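Local coordinates for protein probable hydrolase (Pseudomonas aeruginosa, PDB 7AL6) that is of unknown function but has an alpha/beta hydrolase fold and is probably a hydrolase, perhaps a lipolytic one, at residues 36-41 / 262-267; 61-66 / 203-208; 67-72 / 81-86; 169-172 / 178-181. All blocks are in the same frame, centred on the assembly; numbering follows the deposited sequence.

Contact 1. Residues 36-41 / 262-267; sequences WLDNAM and GHHLHL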
loop_
_atom_site.group_PDB
_atom_site.type_symbol
_atom_site.label_atom_id
_atom_site.label_comp_id
_atom_site.label_asym_id
_atom_site.label_seq_id
_atom_site.Cartn_x
_atom_site.Cartn_y
_atom_site.Cartn_z
ATOM N N TRP A 36 -12.235 2.046 -22.299
ATOM C CA TRP A 36 -12.593 2.318 -20.892
ATOM C C TRP A 36 -13.576 1.238 -20.399
ATOM O O TRP A 36 -14.507 0.960 -21.128
ATOM C CB TRP A 36 -13.177 3.717 -20.829
ATOM C CG TRP A 36 -13.556 4.220 -19.481
ATOM C CD1 TRP A 36 -12.733 4.539 -18.454
ATOM C CD2 TRP A 36 -14.864 4.627 -19.080
ATOM N NE1 TRP A 36 -13.450 5.055 -17.418
ATOM C CE2 TRP A 36 -14.763 5.099 -17.765
ATOM C CE3 TRP A 36 -16.127 4.548 -19.672
ATOM C CZ2 TRP A 36 -15.872 5.533 -17.052
ATOM C CZ3 TRP A 36 -17.220 4.977 -18.968
ATOM C CH2 TRP A 36 -17.090 5.465 -17.676
ATOM N N LEU A 37 -13.309 0.607 -19.255
ATOM C CA LEU A 37 -14.095 -0.471 -18.584
ATOM C C LEU A 37 -14.042 -1.786 -19.371
ATOM O O LEU A 37 -14.732 -2.674 -18.992
ATOM C CB LEU A 37 -15.541 -0.061 -18.290
ATOM C CG LEU A 37 -15.740 1.278 -17.596
ATOM C CD1 LEU A 37 -17.199 1.526 -17.299
ATOM C CD2 LEU A 37 -14.920 1.399 -16.338
ATOM N N ASP A 38 -13.226 -1.916 -20.409
ATOM C CA ASP A 38 -13.040 -3.194 -21.076
ATOM C C ASP A 38 -11.793 -3.872 -20.500
ATOM O O ASP A 38 -11.426 -3.591 -19.361
ATOM C CB ASP A 38 -12.928 -2.980 -22.591
ATOM C CG ASP A 38 -14.231 -2.481 -23.204
ATOM O OD1 ASP A 38 -15.270 -2.600 -22.522
ATOM O OD2 ASP A 38 -14.207 -1.979 -24.356
ATOM N N ASN A 39 -11.157 -4.742 -21.281
ATOM C CA ASN A 39 -9.994 -5.525 -20.862
ATOM C C ASN A 39 -9.372 -6.123 -22.107
ATOM O O ASN A 39 -9.852 -5.910 -23.226
ATOM C CB ASN A 39 -10.375 -6.605 -19.847
ATOM C CG ASN A 39 -11.450 -7.531 -20.341
ATOM O OD1 ASN A 39 -11.266 -8.214 -21.332
ATOM N ND2 ASN A 39 -12.570 -7.610 -19.592
ATOM N N ALA A 40 -8.333 -6.925 -21.908
ATOM C CA ALA A 40 -7.580 -7.448 -23.037
ATOM C C ALA A 40 -8.411 -8.354 -23.939
ATOM O O ALA A 40 -8.002 -8.626 -25.070
ATOM C CB ALA A 40 -6.351 -8.227 -22.557
ATOM N N MET A 41 -9.515 -8.899 -23.471
ATOM C CA MET A 41 -10.338 -9.702 -24.372
ATOM C C MET A 41 -10.960 -8.871 -25.495
ATOM O O MET A 41 -11.456 -9.442 -26.465
ATOM C CB MET A 41 -11.466 -10.395 -23.604
ATOM C CG MET A 41 -11.022 -11.526 -22.653
ATOM S SD MET A 41 -10.321 -12.919 -23.546
ATOM C CE MET A 41 -11.807 -13.749 -24.131
ATOM N N GLY A 262 -20.335 -1.255 -35.354
ATOM C CA GLY A 262 -20.350 -0.361 -34.213
ATOM C C GLY A 262 -18.955 -0.024 -33.682
ATOM O O GLY A 262 -17.927 -0.391 -34.242
ATOM N N HIS A 263 -18.947 0.674 -32.541
ATOM C CA HIS A 263 -17.715 1.099 -31.901
ATOM C C HIS A 263 -16.776 -0.063 -31.553
ATOM O O HIS A 263 -15.542 0.094 -31.581
ATOM C CB HIS A 263 -18.103 1.852 -30.664
ATOM C CG HIS A 263 -16.959 2.424 -29.911
ATOM N ND1 HIS A 263 -16.040 3.268 -30.488
ATOM C CD2 HIS A 263 -16.599 2.294 -28.616
ATOM C CE1 HIS A 263 -15.173 3.658 -29.573
ATOM N NE2 HIS A 263 -15.485 3.075 -28.430
ATOM N N HIS A 264 -17.330 -1.238 -31.279
ATOM C CA HIS A 264 -16.555 -2.447 -31.010
ATOM C C HIS A 264 -16.496 -3.357 -32.210
ATOM O O HIS A 264 -16.475 -4.579 -32.054
ATOM C CB HIS A 264 -17.138 -3.188 -29.811
ATOM C CG HIS A 264 -16.786 -2.569 -28.497
ATOM N ND1 HIS A 264 -17.392 -1.426 -28.024
ATOM C CD2 HIS A 264 -15.864 -2.926 -27.562
ATOM C CE1 HIS A 264 -16.877 -1.110 -26.846
ATOM N NE2 HIS A 264 -15.940 -2.001 -26.550
ATOM N N LEU A 265 -16.397 -2.797 -33.430
ATOM C CA LEU A 265 -16.531 -3.626 -34.626
ATOM C C LEU A 265 -15.529 -4.765 -34.670
ATOM O O LEU A 265 -15.798 -5.807 -35.288
ATOM C CB LEU A 265 -16.415 -2.770 -35.893
ATOM C CG LEU A 265 -15.026 -2.322 -36.318
ATOM C CD1 LEU A 265 -15.130 -1.703 -37.737
ATOM C CD2 LEU A 265 -14.420 -1.312 -35.346
ATOM N N HIS A 266 -14.344 -4.572 -34.109
ATOM C CA HIS A 266 -13.243 -5.568 -34.079
ATOM C C HIS A 266 -13.593 -6.752 -33.174
ATOM O O HIS A 266 -12.980 -7.756 -33.324
ATOM C CB HIS A 266 -11.927 -4.921 -33.649
ATOM C CG HIS A 266 -11.930 -4.505 -32.231
ATOM N ND1 HIS A 266 -12.746 -3.551 -31.768
ATOM C CD2 HIS A 266 -11.237 -4.935 -31.175
ATOM C CE1 HIS A 266 -12.546 -3.391 -30.490
ATOM N NE2 HIS A 266 -11.633 -4.214 -30.112
ATOM N N LEU A 267 -14.467 -6.562 -32.199
ATOM C CA LEU A 267 -14.865 -7.625 -31.244
ATOM C C LEU A 267 -16.287 -8.159 -31.464
ATOM O O LEU A 267 -16.505 -9.308 -31.147
ATOM C CB LEU A 267 -14.745 -7.044 -29.843
ATOM C CG LEU A 267 -15.144 -7.974 -28.709
ATOM C CD1 LEU A 267 -14.127 -9.067 -28.545
ATOM C CD2 LEU A 267 -15.328 -7.203 -27.432
#
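OD2 of D38 meets the ring edge of H264 in the tight part of this contact, where both residues are buried. NE2 of H264 gives its hydrogen to OD2 of D38 at 2.8 Å. The bond is nearly straight, 173° at the hydrogen. The acceptor lies in the plane of the imidazole. The donor comes on the syn side of OD2 but tilted out of the carboxylate plane. Carboxylate and ring planes are turned 64° apart. The two side chains come from opposite directions. The other carboxylate oxygen, OD1, is in a salt bridge with R170, so D38 is gripped at both oxygens. H101 meets the H264 ring edge-to-face.

The loose side is at M41, which is partly exposed. Its side chain does not reach the other segment. L267 itself is buried, but across the contact its CD1 meets just one backbone atom, M41 O, at 3.4 Å. L267 reaches it because its CG is anti to the backbone N (chi1 179°). An Asx turn shapes the chain before M41, whose N donates to N39 OD1.

The neighbouring H263 bonds to S102 and D126, consistent with a Ser-His-Asp triad. Next to this probable triad histidine, the D38 carboxylate takes a hydrogen from H264 and pairs with R170.

Contact 2. Residues 61-66 / 203-208; sequences AGHGHS and ARLTLP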
loop_
_atom_site.group_PDB
_atom_site.type_symbol
_atom_site.label_atom_id
_atom_site.label_comp_id
_atom_site.label_asym_id
_atom_site.label_seq_id
_atom_site.Cartn_x
_atom_site.Cartn_y
_atom_site.Cartn_z
ATOM N N ALA A 61 -4.678 -0.627 -15.651
ATOM C CA ALA A 61 -4.862 -0.564 -14.194
ATOM C C ALA A 61 -6.356 -0.392 -13.892
ATOM O O ALA A 61 -7.035 0.375 -14.555
ATOM C CB ALA A 61 -4.070 0.582 -13.640
ATOM N N GLY A 62 -6.869 -1.159 -12.942
ATOM C CA GLY A 62 -8.276 -1.131 -12.516
ATOM C C GLY A 62 -9.205 -1.819 -13.499
ATOM O O GLY A 62 -10.381 -1.691 -13.333
ATOM N N HIS A 63 -8.678 -2.532 -14.483
ATOM C CA HIS A 63 -9.455 -3.236 -15.526
ATOM C C HIS A 63 -9.017 -4.698 -15.622
ATOM O O HIS A 63 -7.935 -5.001 -15.213
ATOM C CB HIS A 63 -9.270 -2.599 -16.904
ATOM C CG HIS A 63 -9.768 -1.207 -17.071
ATOM N ND1 HIS A 63 -9.163 -0.141 -16.512
ATOM C CD2 HIS A 63 -10.774 -0.710 -17.803
ATOM C CE1 HIS A 63 -9.789 0.943 -16.851
ATOM N NE2 HIS A 63 -10.767 0.627 -17.634
ATOM N N GLY A 64 -9.890 -5.561 -16.115
ATOM C CA GLY A 64 -9.567 -6.967 -16.374
ATOM C C GLY A 64 -8.973 -7.625 -15.151
ATOM O O GLY A 64 -9.560 -7.593 -14.097
ATOM N N HIS A 65 -7.794 -8.172 -15.316
ATOM C CA HIS A 65 -7.093 -8.821 -14.198
ATOM C C HIS A 65 -5.900 -8.014 -13.672
ATOM O O HIS A 65 -5.130 -8.518 -12.829
ATOM C CB HIS A 65 -6.665 -10.235 -14.626
ATOM C CG HIS A 65 -7.833 -11.172 -14.801
ATOM N ND1 HIS A 65 -7.735 -12.394 -15.428
ATOM C CD2 HIS A 65 -9.136 -11.030 -14.454
ATOM C CE1 HIS A 65 -8.927 -12.971 -15.442
ATOM N NE2 HIS A 65 -9.795 -12.161 -14.861
ATOM N N SER A 66 -5.732 -6.768 -14.117
ATOM C CA SER A 66 -4.637 -5.944 -13.617
ATOM C C SER A 66 -4.975 -5.444 -12.217
ATOM O O SER A 66 -6.134 -5.256 -11.871
ATOM C CB SER A 66 -4.364 -4.753 -14.562
ATOM O OG SER A 66 -3.548 -5.182 -15.649
ATOM N N ALA A 203 -13.956 2.109 -8.431
ATOM C CA ALA A 203 -14.898 3.214 -8.384
ATOM C C ALA A 203 -14.241 4.535 -8.757
ATOM O O ALA A 203 -14.929 5.455 -9.196
ATOM C CB ALA A 203 -15.513 3.310 -6.992
ATOM N N ARG A 204 -12.927 4.661 -8.593
ATOM C CA ARG A 204 -12.279 5.899 -8.991
ATOM C C ARG A 204 -12.408 6.138 -10.490
ATOM O O ARG A 204 -12.250 7.277 -10.937
ATOM C CB ARG A 204 -10.800 5.883 -8.583
ATOM C CG ARG A 204 -10.579 5.959 -7.066
ATOM C CD ARG A 204 -9.093 5.854 -6.769
ATOM N NE ARG A 204 -8.686 4.457 -6.711
ATOM C CZ ARG A 204 -7.475 4.041 -6.375
ATOM N NH1 ARG A 204 -6.521 4.918 -6.078
ATOM N NH2 ARG A 204 -7.219 2.741 -6.352
ATOM N N LEU A 205 -12.647 5.080 -11.271
ATOM C CA LEU A 205 -12.771 5.225 -12.707
ATOM C C LEU A 205 -13.961 6.100 -13.083
ATOM O O LEU A 205 -14.042 6.527 -14.237
ATOM C CB LEU A 205 -12.930 3.854 -13.375
ATOM C CG LEU A 205 -11.627 3.046 -13.380
ATOM C CD1 LEU A 205 -11.813 1.628 -13.772
ATOM C CD2 LEU A 205 -10.598 3.700 -14.309
ATOM N N THR A 206 -14.906 6.332 -12.152
ATOM C CA THR A 206 -16.066 7.191 -12.411
ATOM C C THR A 206 -15.791 8.661 -12.131
ATOM O O THR A 206 -16.651 9.494 -12.413
ATOM C CB THR A 206 -17.300 6.775 -11.559
ATOM O OG1 THR A 206 -17.074 7.034 -10.153
ATOM C CG2 THR A 206 -17.600 5.345 -11.730
ATOM N N LEU A 207 -14.657 8.991 -11.520
ATOM C CA LEU A 207 -14.412 10.362 -11.127
ATOM C C LEU A 207 -14.210 11.214 -12.377
ATOM O O LEU A 207 -13.703 10.729 -13.391
ATOM C CB LEU A 207 -13.181 10.463 -10.254
ATOM C CG LEU A 207 -13.301 9.861 -8.846
ATOM C CD1 LEU A 207 -11.891 9.691 -8.259
ATOM C CD2 LEU A 207 -14.157 10.725 -7.933
ATOM N N PRO A 208 -14.609 12.475 -12.340
ATOM C CA PRO A 208 -14.267 13.377 -13.449
ATOM C C PRO A 208 -12.848 13.892 -13.296
ATOM O O PRO A 208 -12.325 13.996 -12.193
ATOM C CB PRO A 208 -15.295 14.504 -13.324
ATOM C CG PRO A 208 -15.633 14.565 -11.874
ATOM C CD PRO A 208 -15.454 13.121 -11.329
#
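L205 carries the contact from its side, and it meets G62 and H63. The touch is apolar. CD1 of L205 sits 3.7 Å from CE1 of H63, and CD2 of L205 lies 3.8 Å from the same carbon. Both methyls thus lie near CE1, and CD1 approaches the ring obliquely. CD1 of L205 also rests against the backbone, 3.6 Å from G62 O. The first bond of the L205 side chain is directed at the 61-66 loop, and CG anti to the carbonyl carbon (chi1 -73°) carries the methyls to H63. Y75 and Y80 also pack on L205, which is buried.

Hydrogen bonds act within each segment, not across the contact. ND1 of H63 donates to A61 O at 2.9 Å. The acceptor lies in the ring plane, but the donor stands 45° out of the carbonyl plane. This bond limits rotation of the imidazole. A type II' turn runs from H63 to S66, closed by S66 N to H63 O. On the other side, A203 O accepts twice at the 3-10 turn, from T206 N and from T206 OG1 at 2.8 Å.

The chemistry is divided. Local polar bonds shape each loop and orient the histidine, while contact between the loops rests on leucine methyls. ND1 of H63 carries a hydrogen, given to A61 O, and CE1 is the ring atom nearest the methyls.

Contact 3. Residues 67-72 / 81-86; sequences AHRAEG and ALDVLM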
loop_
_atom_site.group_PDB
_atom_site.type_symbol
_atom_site.label_atom_id
_atom_site.label_comp_id
_atom_site.label_asym_id
_atom_site.label_seq_id
_atom_site.Cartn_x
_atom_site.Cartn_y
_atom_site.Cartn_z
ATOM N N ALA A 67 -3.951 -5.149 -11.439
ATOM C CA ALA A 67 -4.216 -4.601 -10.122
ATOM C C ALA A 67 -4.908 -3.250 -10.222
ATOM O O ALA A 67 -4.749 -2.518 -11.201
ATOM C CB ALA A 67 -2.905 -4.467 -9.354
ATOM N N HIS A 68 -5.696 -2.937 -9.196
ATOM C CA HIS A 68 -6.105 -1.571 -8.923
ATOM C C HIS A 68 -4.905 -0.751 -8.454
ATOM O O HIS A 68 -3.983 -1.262 -7.820
ATOM C CB HIS A 68 -7.192 -1.526 -7.843
ATOM C CG HIS A 68 -8.410 -2.299 -8.180
ATOM N ND1 HIS A 68 -9.083 -2.139 -9.371
ATOM C CD2 HIS A 68 -9.052 -3.283 -7.507
ATOM C CE1 HIS A 68 -10.101 -2.976 -9.408
ATOM N NE2 HIS A 68 -10.101 -3.681 -8.292
ATOM N N ARG A 69 -4.921 0.532 -8.777
ATOM C CA ARG A 69 -3.874 1.430 -8.308
ATOM C C ARG A 69 -3.912 1.558 -6.787
ATOM O O ARG A 69 -4.958 1.392 -6.156
ATOM C CB ARG A 69 -4.048 2.824 -8.913
ATOM C CG ARG A 69 -3.957 2.897 -10.451
ATOM C CD ARG A 69 -3.694 4.347 -10.899
ATOM N NE ARG A 69 -3.735 4.490 -12.345
ATOM C CZ ARG A 69 -2.822 3.978 -13.164
ATOM N NH1 ARG A 69 -1.795 3.314 -12.678
ATOM N NH2 ARG A 69 -2.936 4.148 -14.470
ATOM N N ALA A 70 -2.765 1.899 -6.208
ATOM C CA ALA A 70 -2.686 2.151 -4.772
ATOM C C ALA A 70 -3.597 3.306 -4.360
ATOM O O ALA A 70 -4.085 4.093 -5.185
ATOM C CB ALA A 70 -1.242 2.445 -4.361
ATOM N N GLU A 71 -3.841 3.386 -3.050
ATOM C CA GLU A 71 -4.720 4.407 -2.486
ATOM C C GLU A 71 -4.287 5.809 -2.904
ATOM O O GLU A 71 -3.094 6.126 -2.884
ATOM C CB GLU A 71 -4.656 4.335 -0.959
ATOM C CG GLU A 71 -5.114 3.057 -0.345
ATOM C CD GLU A 71 -6.536 3.160 0.153
ATOM O OE1 GLU A 71 -6.841 2.539 1.195
ATOM O OE2 GLU A 71 -7.342 3.869 -0.491
ATOM N N GLY A 72 -5.255 6.664 -3.203
ATOM C CA GLY A 72 -5.006 8.040 -3.585
ATOM C C GLY A 72 -4.497 8.273 -5.002
ATOM O O GLY A 72 -4.500 9.419 -5.445
ATOM N N ALA A 81 -0.552 6.282 -19.852
ATOM C CA ALA A 81 0.581 6.399 -20.770
ATOM C C ALA A 81 1.871 6.009 -20.084
ATOM O O ALA A 81 2.703 5.299 -20.656
ATOM C CB ALA A 81 0.683 7.838 -21.291
ATOM N N LEU A 82 2.080 6.506 -18.858
ATOM C CA LEU A 82 3.267 6.109 -18.112
ATOM C C LEU A 82 3.306 4.589 -17.925
ATOM O O LEU A 82 4.353 3.958 -18.133
ATOM C CB LEU A 82 3.294 6.853 -16.767
ATOM C CG LEU A 82 4.491 6.493 -15.856
ATOM C CD1 LEU A 82 5.845 6.774 -16.540
ATOM C CD2 LEU A 82 4.429 7.175 -14.525
ATOM N N ASP A 83 2.168 3.977 -17.533
ATOM C CA ASP A 83 2.120 2.511 -17.352
ATOM C C ASP A 83 2.589 1.767 -18.602
ATOM O O ASP A 83 3.372 0.817 -18.524
ATOM C CB ASP A 83 0.706 2.033 -17.002
ATOM C CG ASP A 83 0.224 2.557 -15.662
ATOM O OD1 ASP A 83 1.032 3.067 -14.855
ATOM O OD2 ASP A 83 -0.964 2.401 -15.403
ATOM N N VAL A 84 2.092 2.184 -19.768
ATOM C CA VAL A 84 2.438 1.509 -21.019
ATOM C C VAL A 84 3.927 1.633 -21.296
ATOM O O VAL A 84 4.596 0.660 -21.650
ATOM C CB VAL A 84 1.586 2.092 -22.164
ATOM C CG1 VAL A 84 2.010 1.518 -23.492
ATOM C CG2 VAL A 84 0.096 1.778 -21.914
ATOM N N LEU A 85 4.494 2.810 -21.070
ATOM C CA LEU A 85 5.941 3.066 -21.259
ATOM C C LEU A 85 6.748 2.144 -20.333
ATOM O O LEU A 85 7.700 1.566 -20.763
ATOM C CB LEU A 85 6.211 4.540 -20.959
ATOM C CG LEU A 85 7.651 4.987 -21.126
ATOM C CD1 LEU A 85 8.134 4.744 -22.531
ATOM C CD2 LEU A 85 7.812 6.443 -20.760
ATOM N N MET A 86 6.327 2.003 -19.093
ATOM C CA MET A 86 6.997 1.134 -18.105
ATOM C C MET A 86 6.827 -0.335 -18.496
ATOM O O MET A 86 7.702 -1.097 -18.194
ATOM C CB MET A 86 6.519 1.450 -16.694
ATOM C CG MET A 86 7.011 2.803 -16.274
ATOM S SD MET A 86 6.684 3.234 -14.611
ATOM C CE MET A 86 8.236 3.965 -14.130
#
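OD2 of D83 is gripped by two nitrogens of R69. NH2 of R69 lies 2.8 Å from OD2 of D83, and NH1 of R69 lies 3.0 Å from the same oxygen. This is an end-on salt bridge with both donors on one atom. Neither bond is straight: the angles at hydrogen are 147° for NH2 and 137° for NH1. OD2 sits at the edge of the guanidinium, near its plane. The carboxylate is turned 50° from that plane. NH1 uses the syn lone pair of OD2, while NH2 comes from above the carboxylate plane.

R69 spans the gap with a chain extended from CG to NE. D83 comes from the opposite direction, off the helix. Its second oxygen, OD1, accepts from NE2 of H14. Both carboxylate oxygens are thus satisfied, and the buried charges of R69 and D83 probably offset each other. Y80 and D79 of the same helix also touch R69, and Y75 OH bonds to its backbone N.

The salt bridge joins the loop after strand 53-58 to helix 77-91, which that loop leads into. The loop is therefore pinned to its own helix within a strand-loop-helix connection of the alpha/beta hydrolase fold.

Contact 4. Residues 169-172 / 178-181; sequences ARMR and SREA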
loop_
_atom_site.group_PDB
_atom_site.type_symbol
_atom_site.label_atom_id
_atom_site.label_comp_id
_atom_site.label_asym_id
_atom_site.label_seq_id
_atom_site.Cartn_x
_atom_site.Cartn_y
_atom_site.Cartn_z
ATOM N N ALA A 169 -26.279 -6.972 -18.834
ATOM C CA ALA A 169 -26.024 -5.636 -18.305
ATOM C C ALA A 169 -24.965 -4.899 -19.134
ATOM O O ALA A 169 -24.993 -3.658 -19.227
ATOM C CB ALA A 169 -25.627 -5.722 -16.837
ATOM N N ARG A 170 -24.035 -5.642 -19.760
ATOM C CA ARG A 170 -22.959 -5.015 -20.540
ATOM C C ARG A 170 -23.423 -4.669 -21.958
ATOM O O ARG A 170 -22.898 -3.738 -22.564
ATOM C CB ARG A 170 -21.726 -5.937 -20.581
ATOM C CG ARG A 170 -20.523 -5.432 -21.402
ATOM C CD ARG A 170 -19.957 -4.148 -20.885
ATOM N NE ARG A 170 -18.829 -3.642 -21.694
ATOM C CZ ARG A 170 -18.979 -2.867 -22.769
ATOM N NH1 ARG A 170 -20.205 -2.512 -23.160
ATOM N NH2 ARG A 170 -17.920 -2.438 -23.449
ATOM N N MET A 171 -24.428 -5.376 -22.486
ATOM C CA MET A 171 -24.964 -5.014 -23.793
ATOM C C MET A 171 -25.728 -3.699 -23.730
ATOM O O MET A 171 -25.638 -2.876 -24.644
ATOM C CB MET A 171 -25.858 -6.131 -24.301
ATOM C CG MET A 171 -25.077 -7.355 -24.620
ATOM S SD MET A 171 -26.109 -8.799 -24.786
ATOM C CE MET A 171 -26.709 -8.464 -26.462
ATOM N N ARG A 172 -26.479 -3.484 -22.658
ATOM C CA ARG A 172 -27.202 -2.231 -22.500
ATOM C C ARG A 172 -26.243 -1.097 -22.182
ATOM O O ARG A 172 -26.423 0.036 -22.647
ATOM C CB ARG A 172 -28.248 -2.362 -21.385
ATOM C CG ARG A 172 -29.256 -3.528 -21.536
ATOM C CD ARG A 172 -30.135 -3.661 -20.267
ATOM N NE ARG A 172 -29.302 -3.727 -19.060
ATOM C CZ ARG A 172 -29.757 -3.794 -17.810
ATOM N NH1 ARG A 172 -31.064 -3.795 -17.569
ATOM N NH2 ARG A 172 -28.896 -3.854 -16.797
ATOM N N SER A 178 -22.265 -6.513 -29.399
ATOM C CA SER A 178 -22.905 -7.827 -29.616
ATOM C C SER A 178 -22.859 -8.689 -28.343
ATOM O O SER A 178 -22.046 -8.419 -27.458
ATOM C CB SER A 178 -22.267 -8.509 -30.763
ATOM O OG SER A 178 -21.082 -9.115 -30.366
ATOM N N ARG A 179 -23.730 -9.694 -28.257
ATOM C CA ARG A 179 -23.813 -10.619 -27.104
ATOM C C ARG A 179 -22.466 -11.332 -26.972
ATOM O O ARG A 179 -21.975 -11.405 -25.869
ATOM C CB ARG A 179 -24.955 -11.629 -27.256
ATOM C CG ARG A 179 -25.102 -12.578 -26.075
ATOM C CD ARG A 179 -26.363 -13.431 -26.061
ATOM N NE ARG A 179 -27.561 -12.649 -25.833
ATOM C CZ ARG A 179 -28.069 -12.342 -24.648
ATOM N NH1 ARG A 179 -27.514 -12.783 -23.534
ATOM N NH2 ARG A 179 -29.146 -11.593 -24.584
ATOM N N GLU A 180 -21.883 -11.767 -28.082
ATOM C CA GLU A 180 -20.591 -12.478 -28.102
ATOM C C GLU A 180 -19.487 -11.552 -27.587
ATOM O O GLU A 180 -18.671 -12.024 -26.846
ATOM C CB GLU A 180 -20.289 -13.027 -29.485
ATOM C CG GLU A 180 -21.108 -14.246 -29.822
ATOM C CD GLU A 180 -20.707 -14.931 -31.109
ATOM O OE1 GLU A 180 -19.846 -14.414 -31.802
ATOM O OE2 GLU A 180 -21.264 -15.978 -31.395
ATOM N N ALA A 181 -19.479 -10.291 -27.984
ATOM C CA ALA A 181 -18.527 -9.319 -27.473
ATOM C C ALA A 181 -18.632 -9.205 -25.958
ATOM O O ALA A 181 -17.615 -9.230 -25.247
ATOM C CB ALA A 181 -18.764 -7.949 -28.125
#
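This is a surface contact between two successive helices, made where helix 163-172 ends and helix 179-189 begins. A short loop joins them. M171 does most of the work. Its first side-chain bond is directed at the second helix, and the side chain packs on R179. CE of M171 lies 3.7 Å from R179 CA and also 3.7 Å from R179 CB. The sulfur is just as close, with SD of M171 3.7 Å from R179 CA.

R179 folds back over the methionine. Its first carbons run out with CG anti to the backbone N (chi1 -178°), and the chain then bends at chi3 (-69°). This lays the guanidinium over the sulfur. SD of M171 stands 4.0 Å above the guanidinium plane, over its centre. The two side chains cross each other at a slant. No hydrogen bond links the segments, so the contact is van der Waals. NH1 of R179 has a long, weak ion pair with E168, about one turn before M171.

S178 starts the second helix as its N-cap. Its OG accepts from A181 N at 3.1 Å, and the hydroxyl also bonds D268 O. A182 of helix 179-189 packs on both M171 and R170. A181 packs on L267 and D268 of helix 265-268. R170 of helix 163-172 packs on H264 and salt-bridges D38. The helix pair thus packs against the loop and short helix that follow strand 255-259.

Overall arrangement
In chain order the first segments run 36-41, 61-66, 67-72 and 169-172. Contact 1 closes the longest loop, and the other three contacts are nested inside it. Contacts 3 and 4 also lie inside contact 2, and contact 3 closes before contact 4 opens. Contact 1 is central. Its centre is about 10 Å from that of contact 4 and about 16 Å from that of contact 2; both touch it. Contact 2 touches contact 3, their centres about 10 Å apart. Contacts 3 and 4 are farthest apart, about 28 Å between centres. Contacts 1 and 4 thus lie by the probable active site, while contact 3 ties the 67-72 loop to helix 77-91 farther off.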